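Local coordinates for conserved exported protein (Bacteroides fragilis, PDB 3CLW) that is of unknown function but probably hydrolyses O-glycosidic bonds, as a glycoside hydrolase of family 30 would, at residues Y465-T468 against N472-Y475; S400-P405 against V491-V496; V338-H343 against E422-L427; I322-P325 against E329-I332. All coordinates share one frame; numbering follows the deposited sequence.

Contact 1 (Y465-T468 against N472-Y475); sequences YLTT and NLRY
Tyr465 and Tyr475 lean obliquely against each other as a non-hydrogen-bonded pair between two antiparallel strands. Tyr475 CD1 sits over one face of the Tyr465 ring, 3.3 Å from Tyr465 CE1, while the ring planes remain inclined by 36°. The two side chains leave their strands differently: Tyr465 sets CG anti to its carbonyl carbon (chi1 -56°), whereas Tyr475 turns CG anti to the backbone nitrogen (chi1 172°). Both leave on the same face of the sheet, and the two torsions bring the rings together there, with Tyr475 CB also lying against the Tyr465 ring.

Leu473 closes on the other end of Tyr465, its CD1 methyl 3.7 Å from Tyr465 CB. The same leucine covers Thr467 OG1 with CB and CD1. That hydroxyl oxygen takes a weak hydrogen bond from Leu473 N at 3.1 Å and is also bonded to Asn398 ND2, so the buried polar atom has two partners. Leu466 and Arg474, whose side chains point to the opposite face, form a hydrogen-bonded pair: Leu466 N to Arg474 O at 2.9 Å and Arg474 N to Leu466 O at 2.8 Å. The Arg474 side chain, bent at chi2 and chi3, turns back toward the residues before it, and NE makes a weak in-plane bond to Asn472 O at 3.3 Å.

Leu473, in a left-handed backbone conformation, shares with Arg474 the place facing Leu466. This extra residue next to the turn is the signature of a G1 beta bulge, here closing the hairpin of strands 461-467 and 474-480.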
# COMPACT_ATOMS: atom_id res chain seq x y z
N TYR A 465 18.74 13.06 5.76
CA TYR A 465 18.34 12.80 4.37
C TYR A 465 17.12 13.64 4.07
O TYR A 465 16.15 13.63 4.84
CB TYR A 465 18.04 11.32 4.20
CG TYR A 465 19.18 10.43 4.60
CD1 TYR A 465 20.13 10.00 3.66
CD2 TYR A 465 19.33 10.00 5.93
CE1 TYR A 465 21.19 9.15 4.05
CE2 TYR A 465 20.38 9.16 6.31
CZ TYR A 465 21.31 8.76 5.37
OH TYR A 465 22.36 7.92 5.75
N LEU A 466 17.15 14.37 2.96
CA LEU A 466 16.24 15.49 2.72
C LEU A 466 15.62 15.47 1.32
O LEU A 466 16.33 15.34 0.32
CB LEU A 466 17.02 16.79 2.91
CG LEU A 466 16.31 18.12 3.12
CD1 LEU A 466 15.44 18.05 4.35
CD2 LEU A 466 17.34 19.22 3.31
N THR A 467 14.28 15.60 1.30
CA THR A 467 13.47 15.73 0.09
C THR A 467 12.77 17.11 0.05
O THR A 467 12.03 17.48 0.95
CB THR A 467 12.40 14.61 -0.03
OG1 THR A 467 13.04 13.34 0.01
CG2 THR A 467 11.62 14.72 -1.35
N THR A 468 13.05 17.86 -1.01
CA THR A 468 12.44 19.16 -1.20
C THR A 468 12.05 19.30 -2.67
O THR A 468 12.14 18.34 -3.45
CB THR A 468 13.44 20.30 -0.87
OG1 THR A 468 14.51 20.26 -1.81
CG2 THR A 468 13.98 20.17 0.52
N ASN A 472 15.96 14.96 -4.14
CA ASN A 472 15.37 13.63 -4.03
C ASN A 472 16.09 12.85 -2.93
O ASN A 472 17.09 12.20 -3.19
CB ASN A 472 15.48 12.86 -5.34
CG ASN A 472 14.74 13.54 -6.52
OD1 ASN A 472 13.79 14.32 -6.35
ND2 ASN A 472 15.18 13.22 -7.73
N LEU A 473 15.60 12.93 -1.70
CA LEU A 473 16.20 12.20 -0.57
C LEU A 473 17.73 12.26 -0.61
O LEU A 473 18.42 11.25 -0.74
CB LEU A 473 15.67 10.76 -0.47
CG LEU A 473 15.82 10.07 0.90
CD1 LEU A 473 15.14 10.87 2.02
CD2 LEU A 473 15.25 8.68 0.84
N ARG A 474 18.25 13.47 -0.51
CA ARG A 474 19.68 13.74 -0.61
C ARG A 474 20.31 13.61 0.75
O ARG A 474 19.78 14.15 1.73
CB ARG A 474 19.92 15.16 -1.10
CG ARG A 474 19.56 15.42 -2.53
CD ARG A 474 20.56 14.80 -3.48
NE ARG A 474 20.08 13.49 -3.91
CZ ARG A 474 20.67 12.75 -4.84
NH1 ARG A 474 20.14 11.57 -5.15
NH2 ARG A 474 21.77 13.19 -5.48
N TYR A 475 21.44 12.93 0.82
CA TYR A 475 22.15 12.81 2.07
C TYR A 475 22.81 14.15 2.43
O TYR A 475 23.51 14.75 1.60
CB TYR A 475 23.17 11.67 2.00
CG TYR A 475 24.08 11.59 3.21
CD1 TYR A 475 23.55 11.48 4.49
CD2 TYR A 475 25.47 11.63 3.06
CE1 TYR A 475 24.37 11.40 5.60
CE2 TYR A 475 26.31 11.55 4.18
CZ TYR A 475 25.75 11.44 5.45
OH TYR A 475 26.54 11.36 6.58

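Contact 2 (S400-P405 against V491-V496); sequences SFFVRP and VATIVV
Phe402 reaches across from the loop behind helix 391-400 to Thr493 and Val495 on strand 490-495. This strand belongs to the beta domain that accompanies the TIM barrel in glycoside hydrolase family 30, and the phenylalanine packs against the face of the strand on which both residues project.

At the root of the side chain, Phe402 CB lies 4.1 Å from Thr493 CG2, and the same methyl follows the ring outward past CG. Its closest approach is to Phe402 CD2, at 3.7 Å. The other ortho carbon goes to the next residue on that face: Phe402 CD1 is 3.6 Å from Val495 CG2, a methyl that also touches CE1 at 3.9 Å. Thr493 and Val495 thus divide the inner part of the ring between them, the Phe402 and Val495 side chains crossing at about a right angle. The far end of the ring, at CZ, runs on to the Tyr465 ring of the neighbouring strand.

Thr493 presents its methyl because chi1 (-56°) places CG2 anti to the backbone nitrogen; OG1 is meanwhile hydrogen-bonded to Asn398 O in the last turn of helix 391-400. The contact is therefore wholly apolar although a threonine takes part. The two strand methyls lie on one side of the Phe402 ring plane, and on the other Phe401 CD2 stands 3.5 Å above it, over the ring centre.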
# COMPACT_ATOMS: atom_id res chain seq x y z
N SER A 400 10.09 4.53 3.93
CA SER A 400 10.31 3.15 3.56
C SER A 400 11.74 2.69 3.58
O SER A 400 12.00 1.55 3.97
CB SER A 400 9.64 2.79 2.21
OG SER A 400 10.22 3.44 1.09
N PHE A 401 12.68 3.55 3.19
CA PHE A 401 14.12 3.16 3.07
C PHE A 401 14.76 2.96 4.47
O PHE A 401 15.64 2.13 4.64
CB PHE A 401 14.90 4.22 2.23
CG PHE A 401 16.34 3.87 1.93
CD1 PHE A 401 16.70 3.24 0.74
CD2 PHE A 401 17.36 4.22 2.81
CE1 PHE A 401 18.07 2.95 0.43
CE2 PHE A 401 18.74 3.92 2.53
CZ PHE A 401 19.08 3.29 1.33
N PHE A 402 14.26 3.71 5.46
CA PHE A 402 14.80 3.75 6.81
C PHE A 402 13.94 3.04 7.91
O PHE A 402 14.46 2.53 8.91
CB PHE A 402 15.04 5.21 7.18
CG PHE A 402 16.05 5.90 6.30
CD1 PHE A 402 17.41 5.67 6.48
CD2 PHE A 402 15.63 6.76 5.28
CE1 PHE A 402 18.35 6.31 5.67
CE2 PHE A 402 16.55 7.39 4.46
CZ PHE A 402 17.93 7.16 4.66
N VAL A 403 12.63 3.00 7.70
CA VAL A 403 11.70 2.34 8.63
C VAL A 403 11.46 0.88 8.21
O VAL A 403 10.59 0.60 7.39
CB VAL A 403 10.36 3.14 8.81
CG1 VAL A 403 9.52 2.54 9.96
CG2 VAL A 403 10.64 4.62 9.12
N ARG A 404 12.25 -0.02 8.77
CA ARG A 404 12.34 -1.41 8.29
C ARG A 404 11.44 -2.39 9.06
O ARG A 404 11.11 -2.13 10.22
CB ARG A 404 13.79 -1.89 8.43
CG ARG A 404 14.82 -1.12 7.64
CD ARG A 404 15.06 -1.81 6.31
NE ARG A 404 14.36 -1.10 5.28
CZ ARG A 404 14.26 -1.48 4.03
NH1 ARG A 404 14.74 -2.64 3.60
NH2 ARG A 404 13.59 -0.70 3.22
N PRO A 405 11.05 -3.51 8.43
CA PRO A 405 10.20 -4.52 9.11
C PRO A 405 10.72 -4.88 10.49
O PRO A 405 11.88 -5.18 10.64
CB PRO A 405 10.30 -5.74 8.19
CG PRO A 405 10.51 -5.15 6.83
CD PRO A 405 11.35 -3.89 7.04
N VAL A 491 10.58 17.05 3.57
CA VAL A 491 10.59 15.91 4.46
C VAL A 491 12.03 15.55 4.80
O VAL A 491 12.86 15.41 3.92
CB VAL A 491 9.89 14.68 3.85
CG1 VAL A 491 9.65 13.64 4.92
CG2 VAL A 491 8.58 15.09 3.21
N ALA A 492 12.34 15.42 6.09
CA ALA A 492 13.70 15.02 6.52
C ALA A 492 13.62 13.72 7.27
O ALA A 492 12.73 13.53 8.09
CB ALA A 492 14.32 16.08 7.43
N THR A 493 14.54 12.81 6.97
CA THR A 493 14.77 11.67 7.83
C THR A 493 16.09 11.87 8.56
O THR A 493 17.10 12.20 7.94
CB THR A 493 14.78 10.39 7.06
OG1 THR A 493 13.54 10.31 6.36
CG2 THR A 493 14.90 9.18 8.01
N ILE A 494 16.02 11.67 9.89
CA ILE A 494 17.16 11.77 10.78
C ILE A 494 17.43 10.42 11.43
O ILE A 494 16.58 9.87 12.15
CB ILE A 494 16.95 12.89 11.86
CG1 ILE A 494 16.66 14.26 11.20
CG2 ILE A 494 18.15 12.98 12.80
CD1 ILE A 494 15.20 14.69 11.22
N VAL A 495 18.63 9.89 11.16
CA VAL A 495 19.00 8.55 11.64
C VAL A 495 20.08 8.63 12.71
O VAL A 495 21.17 9.16 12.45
CB VAL A 495 19.53 7.65 10.48
CG1 VAL A 495 19.83 6.26 10.99
CG2 VAL A 495 18.53 7.59 9.33
N VAL A 496 19.81 8.06 13.88
CA VAL A 496 20.73 8.17 15.03
C VAL A 496 21.53 6.89 15.33
O VAL A 496 20.95 5.81 15.42
CB VAL A 496 19.99 8.69 16.27
CG1 VAL A 496 20.90 8.66 17.50
CG2 VAL A 496 19.46 10.10 16.00

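Contact 3 (V338-H343 against E422-L427); sequences VARIIH and EAATSL
Arg340 and Ala424 bury most of the surface here, and a single hydrogen bond joins them: Arg340 NH1 donates to Ala424 O at 3.1 Å. The N-H points well at its acceptor (159°), and the oxygen lies in the guanidinium plane. Seen from the carbonyl, however, the donor stands above the plane of the group, away from its lone pairs. Arg340 starts fully extended, with chi1 and chi2 near 180°, and this first part already carries Arg340 CD to 3.3 Å from Ala424 O. The bend at chi3 (72°) then turns the guanidinium group so that NH1 reaches the same oxygen.

Arg340 lies on helix 328-347, one of the helices of the TIM barrel, which follows strand 307-310 and precedes strand 353-356 in the chain. Ala424 belongs to the turn that takes helix 420-423 into strand 427-433 of the beta domain, and the bond therefore spans the junction of the two domains. The Ala424 methyl lies 4.3 Å from Arg340 CD, and at the edge of the guanidinium group Thr425 CG2 comes to a similar distance from NH1. The charge has a second partner: Arg340 NH2 forms a salt bridge with Glu321 OE1.

The turn holding Ala424 is a type I beta turn from Ala423 to Ser426, closed by Ser426 N to Ala423 O at 3.0 Å. Glu422 O, just before the turn, accepts Ser426 OG at 3.0 Å and Thr425 N at 3.2 Å, from opposite faces of its carbonyl plane.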
# COMPACT_ATOMS: atom_id res chain seq x y z
N VAL A 338 1.19 13.35 0.18
CA VAL A 338 1.17 11.92 0.42
C VAL A 338 1.97 11.60 1.66
O VAL A 338 1.56 10.77 2.43
CB VAL A 338 1.66 11.10 -0.80
CG1 VAL A 338 1.63 9.62 -0.50
CG2 VAL A 338 0.81 11.37 -2.02
N ALA A 339 3.11 12.26 1.85
CA ALA A 339 3.87 12.08 3.09
C ALA A 339 3.00 12.38 4.34
O ALA A 339 3.20 11.80 5.37
CB ALA A 339 5.11 12.92 3.09
N ARG A 340 2.05 13.30 4.21
CA ARG A 340 1.12 13.63 5.30
C ARG A 340 0.12 12.49 5.56
O ARG A 340 -0.15 12.15 6.72
CB ARG A 340 0.36 14.93 4.96
CG ARG A 340 -0.74 15.25 5.99
CD ARG A 340 -1.25 16.67 5.85
NE ARG A 340 -2.05 16.83 4.65
CZ ARG A 340 -2.74 17.93 4.38
NH1 ARG A 340 -2.70 18.96 5.23
NH2 ARG A 340 -3.47 18.00 3.28
N ILE A 341 -0.39 11.89 4.49
CA ILE A 341 -1.18 10.68 4.65
C ILE A 341 -0.37 9.63 5.40
O ILE A 341 -0.88 9.03 6.36
CB ILE A 341 -1.67 10.08 3.32
CG1 ILE A 341 -2.53 11.07 2.56
CG2 ILE A 341 -2.49 8.81 3.61
CD1 ILE A 341 -2.67 10.76 1.09
N ILE A 342 0.89 9.43 4.98
CA ILE A 342 1.71 8.40 5.61
C ILE A 342 1.87 8.66 7.11
O ILE A 342 1.62 7.75 7.94
CB ILE A 342 3.09 8.22 4.92
CG1 ILE A 342 2.90 7.64 3.52
CG2 ILE A 342 4.01 7.27 5.77
CD1 ILE A 342 4.17 7.62 2.62
N HIS A 343 2.28 9.88 7.46
CA HIS A 343 2.51 10.23 8.85
C HIS A 343 1.28 9.98 9.74
O HIS A 343 1.40 9.42 10.82
CB HIS A 343 2.92 11.68 8.96
CG HIS A 343 2.94 12.18 10.37
ND1 HIS A 343 4.05 12.04 11.19
CD2 HIS A 343 1.99 12.78 11.11
CE1 HIS A 343 3.77 12.56 12.37
NE2 HIS A 343 2.53 13.00 12.35
N GLU A 422 -3.41 20.73 14.03
CA GLU A 422 -2.52 21.84 13.78
C GLU A 422 -1.26 21.32 13.15
O GLU A 422 -0.74 21.90 12.21
CB GLU A 422 -2.25 22.66 15.06
CG GLU A 422 -3.35 23.71 15.30
CD GLU A 422 -3.37 24.34 16.72
OE1 GLU A 422 -2.49 23.97 17.57
OE2 GLU A 422 -4.28 25.20 16.95
N ALA A 423 -0.79 20.18 13.64
CA ALA A 423 0.38 19.50 13.07
C ALA A 423 0.22 19.25 11.57
O ALA A 423 1.17 19.43 10.82
CB ALA A 423 0.64 18.22 13.80
N ALA A 424 -0.99 18.88 11.14
CA ALA A 424 -1.27 18.56 9.74
C ALA A 424 -0.96 19.69 8.73
O ALA A 424 -0.75 19.43 7.54
CB ALA A 424 -2.71 18.10 9.58
N THR A 425 -0.93 20.94 9.19
CA THR A 425 -0.65 22.06 8.28
C THR A 425 0.66 22.74 8.63
O THR A 425 1.03 23.72 7.99
CB THR A 425 -1.80 23.13 8.23
OG1 THR A 425 -2.14 23.54 9.56
CG2 THR A 425 -3.01 22.55 7.55
N SER A 426 1.35 22.23 9.65
CA SER A 426 2.64 22.79 10.03
C SER A 426 3.76 21.75 10.06
O SER A 426 4.46 21.58 9.06
CB SER A 426 2.55 23.58 11.36
OG SER A 426 2.15 22.76 12.45
N LEU A 427 3.92 21.03 11.17
CA LEU A 427 5.06 20.15 11.36
C LEU A 427 4.67 18.79 11.96
O LEU A 427 4.11 18.71 13.08
CB LEU A 427 6.10 20.85 12.22
CG LEU A 427 7.38 20.06 12.52
CD1 LEU A 427 8.36 20.10 11.33
CD2 LEU A 427 8.05 20.57 13.77

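Contact 4 (I322-P325 against E329-I332); sequences ITMP and ERSI
Three torsions fold Arg330 over the chain at Met324 and Pro325: chi1 (-171°) sets CG opposite the backbone nitrogen, and bends at chi2 (-127°) and chi3 (-111°) turn the guanidinium group onto the Met324 carbonyl. Two nitrogens grip that one oxygen side-on, Arg330 NE at 3.1 Å and NH1 at 3.0 Å from Met324 O. They come from different directions: NH1 is nearly in line with the C=O bond, whereas NE stands above the carbonyl plane. The remaining nitrogen, NH2, makes a salt bridge with Glu364 OE1, so all three nitrogens have a partner.

Pro325 C lies over one face of the guanidinium group, and Pro325 O is 3.7 Å from Arg330 CB. The Met324 and Arg330 side chains run alongside in opposing senses, with Met324 CB 3.8 Å from Arg330 CG and Met324 SD 3.9 Å from Arg330 CB.

The contact ties the loop that follows barrel strand 307-310 to the first turn of helix 328-347, the barrel helix it leads into. Farther round that turn, Ser331 and Ile332 pack on Lys391 at the start of helix 391-400.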
# COMPACT_ATOMS: atom_id res chain seq x y z
N ILE A 322 -3.21 20.24 -4.52
CA ILE A 322 -2.55 19.32 -5.45
C ILE A 322 -3.03 19.43 -6.90
O ILE A 322 -2.44 18.81 -7.80
CB ILE A 322 -2.71 17.82 -5.00
CG1 ILE A 322 -4.20 17.45 -4.83
CG2 ILE A 322 -1.90 17.53 -3.74
CD1 ILE A 322 -4.47 15.97 -4.81
N THR A 323 -4.10 20.19 -7.14
CA THR A 323 -4.68 20.34 -8.48
C THR A 323 -4.24 21.66 -9.17
O THR A 323 -4.62 22.77 -8.78
CB THR A 323 -6.20 20.11 -8.44
OG1 THR A 323 -6.42 18.77 -7.98
CG2 THR A 323 -6.84 20.24 -9.82
N MET A 324 -3.44 21.51 -10.23
CA MET A 324 -2.51 22.53 -10.66
C MET A 324 -1.89 22.09 -11.97
O MET A 324 -1.71 20.88 -12.19
CB MET A 324 -1.38 22.52 -9.65
CG MET A 324 -0.87 23.83 -9.21
SD MET A 324 0.16 23.51 -7.78
CE MET A 324 -1.07 23.22 -6.53
N PRO A 325 -1.52 23.05 -12.84
CA PRO A 325 -0.72 22.58 -13.97
C PRO A 325 0.62 22.01 -13.47
O PRO A 325 1.08 22.38 -12.38
CB PRO A 325 -0.50 23.85 -14.81
CG PRO A 325 -1.53 24.86 -14.29
CD PRO A 325 -1.76 24.51 -12.86
N GLU A 329 6.70 22.94 -8.34
CA GLU A 329 5.90 23.23 -7.15
C GLU A 329 4.78 22.19 -7.01
O GLU A 329 4.55 21.65 -5.93
CB GLU A 329 5.31 24.64 -7.21
CG GLU A 329 6.34 25.81 -7.24
CD GLU A 329 7.22 25.90 -8.53
OE1 GLU A 329 6.77 25.57 -9.67
OE2 GLU A 329 8.40 26.31 -8.39
N ARG A 330 4.10 21.88 -8.10
CA ARG A 330 3.09 20.83 -8.03
C ARG A 330 3.77 19.53 -7.57
O ARG A 330 3.27 18.83 -6.68
CB ARG A 330 2.37 20.65 -9.35
CG ARG A 330 1.17 19.70 -9.24
CD ARG A 330 1.31 18.62 -10.27
NE ARG A 330 0.31 18.75 -11.28
CZ ARG A 330 0.28 18.07 -12.42
NH1 ARG A 330 -0.73 18.31 -13.26
NH2 ARG A 330 1.23 17.18 -12.74
N SER A 331 4.94 19.25 -8.13
CA SER A 331 5.64 18.00 -7.85
C SER A 331 5.92 17.74 -6.37
O SER A 331 5.58 16.66 -5.85
CB SER A 331 6.90 17.90 -8.69
OG SER A 331 6.53 17.55 -10.01
N ILE A 332 6.53 18.72 -5.70
CA ILE A 332 6.77 18.63 -4.25
C ILE A 332 5.47 18.72 -3.39
O ILE A 332 5.42 18.21 -2.27
CB ILE A 332 7.87 19.64 -3.79
CG1 ILE A 332 8.33 19.39 -2.36
CG2 ILE A 332 7.41 21.07 -3.94
CD1 ILE A 332 9.05 18.05 -2.17

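Overall arrangement
Contacts 1 and 2 share a sheet, their centres 11 Å apart: Tyr465 O is 2.8 Å from Thr493 N, a probable hydrogen bond between neighbouring strands. Contacts 3 and 4 both use helix 328-347, at centres 17 Å apart, without touching. Bridges run between barrel and beta domain: Ile332 CD1 of contact 4 packs 3.3 Å from Thr468 C of contact 1, and Ala339 CB of contact 3 meets Val491 CG2 of contact 2 at 4.1 Å. No ligand marks an active site; in TIM-barrel glycosidases it lies at the C-terminal ends of the barrel strands, the end from which the loop of contact 4 emerges.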